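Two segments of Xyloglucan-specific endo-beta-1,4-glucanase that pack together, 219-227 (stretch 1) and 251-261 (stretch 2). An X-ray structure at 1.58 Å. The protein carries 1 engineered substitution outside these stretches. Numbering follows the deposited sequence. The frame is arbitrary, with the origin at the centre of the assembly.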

# COMPACT_ATOMS: atom_id res chain seq x y z
N ALA A 219 0.14 -5.01 11.70
CA ALA A 219 -0.14 -5.95 10.59
C ALA A 219 1.07 -5.90 9.65
O ALA A 219 1.85 -4.95 9.69
CB ALA A 219 -1.44 -5.57 9.83
N VAL A 220 1.16 -6.92 8.82
CA VAL A 220 2.20 -7.05 7.82
C VAL A 220 1.60 -6.87 6.39
O VAL A 220 0.63 -7.54 6.03
CB VAL A 220 2.92 -8.38 7.90
CG1 VAL A 220 3.99 -8.46 6.79
CG2 VAL A 220 3.54 -8.55 9.29
N ALA A 221 2.16 -5.91 5.65
CA ALA A 221 1.78 -5.57 4.31
C ALA A 221 2.73 -6.28 3.32
O ALA A 221 3.99 -6.34 3.51
CB ALA A 221 1.84 -4.07 4.09
N LEU A 222 2.09 -6.81 2.29
CA LEU A 222 2.72 -7.40 1.11
C LEU A 222 2.11 -6.85 -0.14
O LEU A 222 0.98 -6.45 -0.14
CB LEU A 222 2.61 -8.96 1.16
CG LEU A 222 3.19 -9.54 2.43
CD1 LEU A 222 2.75 -10.97 2.51
CD2 LEU A 222 4.74 -9.43 2.51
N HIS A 223 2.86 -6.92 -1.26
CA HIS A 223 2.31 -6.61 -2.55
C HIS A 223 2.44 -7.85 -3.42
O HIS A 223 3.52 -8.38 -3.56
CB HIS A 223 3.03 -5.47 -3.23
CG HIS A 223 2.88 -4.15 -2.55
ND1 HIS A 223 3.60 -3.01 -2.91
CD2 HIS A 223 2.05 -3.77 -1.56
CE1 HIS A 223 3.22 -2.02 -2.14
NE2 HIS A 223 2.27 -2.45 -1.34
N THR A 224 1.31 -8.28 -3.98
CA THR A 224 1.25 -9.53 -4.67
C THR A 224 0.47 -9.39 -5.96
O THR A 224 -0.73 -9.73 -6.05
CB THR A 224 0.73 -10.72 -3.84
OG1 THR A 224 -0.53 -10.42 -3.25
CG2 THR A 224 1.69 -11.06 -2.81
N TYR A 225 1.14 -8.85 -6.93
CA TYR A 225 0.57 -8.76 -8.30
C TYR A 225 0.81 -10.07 -9.08
O TYR A 225 1.51 -10.08 -10.12
CB TYR A 225 1.23 -7.62 -9.04
CG TYR A 225 0.93 -6.20 -8.55
CD1 TYR A 225 1.72 -5.56 -7.55
CD2 TYR A 225 -0.03 -5.42 -9.18
CE1 TYR A 225 1.47 -4.24 -7.18
CE2 TYR A 225 -0.27 -4.09 -8.84
CZ TYR A 225 0.53 -3.48 -7.84
OH TYR A 225 0.29 -2.17 -7.55
N THR A 226 0.23 -11.13 -8.57
CA THR A 226 0.64 -12.49 -8.93
C THR A 226 -0.39 -13.16 -9.82
O THR A 226 -1.61 -13.17 -9.51
CB THR A 226 0.79 -13.28 -7.65
OG1 THR A 226 1.69 -12.57 -6.78
CG2 THR A 226 1.31 -14.66 -7.92
N PRO A 227 0.06 -13.76 -10.92
CA PRO A 227 1.48 -13.83 -11.41
C PRO A 227 1.84 -12.57 -12.21
O PRO A 227 1.00 -11.98 -12.92
CB PRO A 227 1.47 -15.03 -12.41
CG PRO A 227 0.13 -15.60 -12.34
CD PRO A 227 -0.83 -14.60 -11.75
N TRP A 251 0.97 -21.18 -4.39
CA TRP A 251 2.32 -21.47 -3.83
C TRP A 251 2.76 -20.30 -3.00
O TRP A 251 3.23 -20.48 -1.88
CB TRP A 251 3.25 -21.63 -5.04
CG TRP A 251 4.53 -22.35 -4.94
CD1 TRP A 251 5.40 -22.38 -3.89
CD2 TRP A 251 5.16 -23.12 -6.01
NE1 TRP A 251 6.51 -23.13 -4.21
CE2 TRP A 251 6.40 -23.60 -5.51
CE3 TRP A 251 4.80 -23.45 -7.34
CZ2 TRP A 251 7.28 -24.39 -6.27
CZ3 TRP A 251 5.69 -24.23 -8.11
CH2 TRP A 251 6.91 -24.70 -7.56
N GLN A 252 2.62 -19.09 -3.56
CA GLN A 252 3.05 -17.89 -2.85
C GLN A 252 2.18 -17.69 -1.60
O GLN A 252 2.70 -17.43 -0.50
CB GLN A 252 2.93 -16.71 -3.78
CG GLN A 252 3.27 -15.39 -3.14
CD GLN A 252 3.16 -14.25 -4.13
OE1 GLN A 252 2.07 -13.87 -4.58
NE2 GLN A 252 4.28 -13.65 -4.44
N TYR A 253 0.86 -17.82 -1.75
CA TYR A 253 -0.03 -17.71 -0.60
C TYR A 253 0.25 -18.74 0.48
O TYR A 253 0.11 -18.45 1.67
CB TYR A 253 -1.46 -17.83 -1.06
CG TYR A 253 -2.50 -17.54 0.00
CD1 TYR A 253 -2.79 -16.24 0.37
CD2 TYR A 253 -3.19 -18.57 0.65
CE1 TYR A 253 -3.73 -15.98 1.36
CE2 TYR A 253 -4.14 -18.32 1.63
CZ TYR A 253 -4.43 -17.00 1.97
OH TYR A 253 -5.39 -16.67 2.92
N ASN A 254 0.66 -19.95 0.11
CA ASN A 254 0.99 -20.93 1.16
C ASN A 254 2.19 -20.51 2.00
O ASN A 254 2.28 -20.83 3.18
CB ASN A 254 1.11 -22.30 0.54
CG ASN A 254 -0.26 -22.85 0.15
OD1 ASN A 254 -1.32 -22.36 0.60
ND2 ASN A 254 -0.25 -23.82 -0.70
N ASN A 255 3.10 -19.74 1.42
CA ASN A 255 4.16 -19.18 2.22
C ASN A 255 3.67 -18.08 3.17
O ASN A 255 4.09 -18.01 4.34
CB ASN A 255 5.27 -18.68 1.34
CG ASN A 255 6.15 -19.81 0.86
OD1 ASN A 255 6.25 -20.89 1.50
ND2 ASN A 255 6.76 -19.61 -0.24
N ILE A 256 2.78 -17.23 2.68
CA ILE A 256 2.16 -16.21 3.52
C ILE A 256 1.42 -16.89 4.70
O ILE A 256 1.55 -16.45 5.85
CB ILE A 256 1.24 -15.31 2.68
CG1 ILE A 256 2.10 -14.51 1.66
CG2 ILE A 256 0.51 -14.33 3.57
CD1 ILE A 256 1.34 -13.86 0.51
N LYS A 257 0.69 -17.97 4.41
CA LYS A 257 0.05 -18.78 5.44
C LYS A 257 1.07 -19.36 6.48
O LYS A 257 0.89 -19.25 7.70
CB LYS A 257 -0.76 -19.91 4.77
CG LYS A 257 -2.27 -19.64 4.76
CD LYS A 257 -3.11 -20.87 4.37
CE LYS A 257 -3.44 -21.73 5.55
NZ LYS A 257 -4.47 -21.11 6.42
N LYS A 258 2.12 -20.01 5.98
CA LYS A 258 3.11 -20.66 6.84
C LYS A 258 3.72 -19.66 7.80
O LYS A 258 3.88 -19.91 9.00
CB LYS A 258 4.22 -21.23 5.95
CG LYS A 258 5.18 -22.24 6.54
CD LYS A 258 5.77 -22.97 5.33
CE LYS A 258 6.51 -24.23 5.69
NZ LYS A 258 7.89 -23.88 6.07
N TYR A 259 4.11 -18.52 7.30
CA TYR A 259 4.92 -17.61 8.13
C TYR A 259 4.14 -16.54 8.87
O TYR A 259 4.66 -15.98 9.82
CB TYR A 259 5.98 -16.96 7.26
CG TYR A 259 7.10 -17.90 6.86
CD1 TYR A 259 8.20 -18.06 7.70
CD2 TYR A 259 7.07 -18.63 5.69
CE1 TYR A 259 9.22 -18.92 7.37
CE2 TYR A 259 8.10 -19.51 5.36
CZ TYR A 259 9.16 -19.63 6.22
OH TYR A 259 10.20 -20.45 5.98
N LEU A 260 2.91 -16.27 8.44
CA LEU A 260 2.13 -15.16 8.98
C LEU A 260 0.74 -15.61 9.43
O LEU A 260 0.43 -15.60 10.62
CB LEU A 260 2.09 -13.95 7.97
CG LEU A 260 3.44 -13.30 7.67
CD1 LEU A 260 3.38 -12.30 6.50
CD2 LEU A 260 3.98 -12.61 8.88
N ILE A 261 -0.10 -16.03 8.49
CA ILE A 261 -1.52 -16.21 8.82
C ILE A 261 -1.64 -17.31 9.85
O ILE A 261 -2.41 -17.19 10.82
CB ILE A 261 -2.34 -16.56 7.57
CG1 ILE A 261 -2.33 -15.38 6.59
CG2 ILE A 261 -3.76 -16.97 7.94
CD1 ILE A 261 -2.80 -15.73 5.20

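A β-strand and an α-helix that pack side by side often run nearly parallel or antiparallel, and their contact is built from the side chains that each repeat brings to the shared side. These two segments of a xyloglucan-specific endoglucanase are a compact example. The strand enters from earlier in the chain, and farther along the backbone gives way to loop, ending at Pro227, which follows a cis peptide bond and occupies the N-cap position of a further helix. The second stretch, 251-261, is helical throughout. The two axes approach to 10.9 Å, and their N-to-C directions differ by 160°, close to antiparallel. The register follows from this: Val220 CA lies 8.2 Å from Leu260 CA, Leu222 CA 9.2 Å from Ile256 CA, and Thr226 CA, beyond the strand, 8.5 Å from Gln252 CA. These distances are too far for the backbones to touch, so side chains make the contact.

The two repeats match in a simple way. In a strand alternate residues face the same side, so Val220 and Leu222 direct their CA-to-CB bonds toward the helix, while Ala221 points away. Thr224 and Thr226 also point toward the helix, and Tyr225 away, although the chain there is loop, tightened by a weak bond from Thr226 N to Thr224 O (3.0 Å). On the helix, Gln252, Ile256 and Leu260 follow one another at intervals of four, roughly one turn each, and present a single stripe to the strand. The helical hydrogen bonds from Ile256 N to Gln252 O (3.2 Å) and from Leu260 N to Ile256 O (2.9 Å) link the members of this stripe. At its C-terminal end the helix widens into a π-type turn, marked by the bond from Ile261 N to Ile256 O at 3.1 Å.

The contact changes character along its length. At one end it is wholly apolar. Val220 CG1 meets Leu260 CD1 at 3.9 Å, and Leu222 CD1 reaches Ile256 CG1 at 3.7 Å while lying 4.3 Å from Leu260 CD1. A single methyl of Leu222 thus touches two successive members of the helical stripe. All four of these residues are buried, and such branched aliphatic groups gain from being packed against one another rather than against water.

Thr224 marks the transition. Thr224 CG2, its methyl, lies 4.4 Å from Ile256 CD1 and 3.3 Å from Gln252 OE1, so one group borders both the apolar cluster and the amide. The latter approach is a contact rather than a hydrogen bond, since a methyl is no conventional donor; the Thr224 hydroxyl finds its partner elsewhere in the structure.

The polar end is completed by Gln252, whose side chain extends through two trans torsions to place its amide beside the loop. Here Thr226 OG1 donates a short hydrogen bond of 2.6 Å to Gln252 OE1, the sole hydrogen bond between the stretches. The example illustrates a general economy: a few regularly spaced aliphatic side chains fill the gap between strand and helix, and one directional bond joins the helix to the loop beyond the strand.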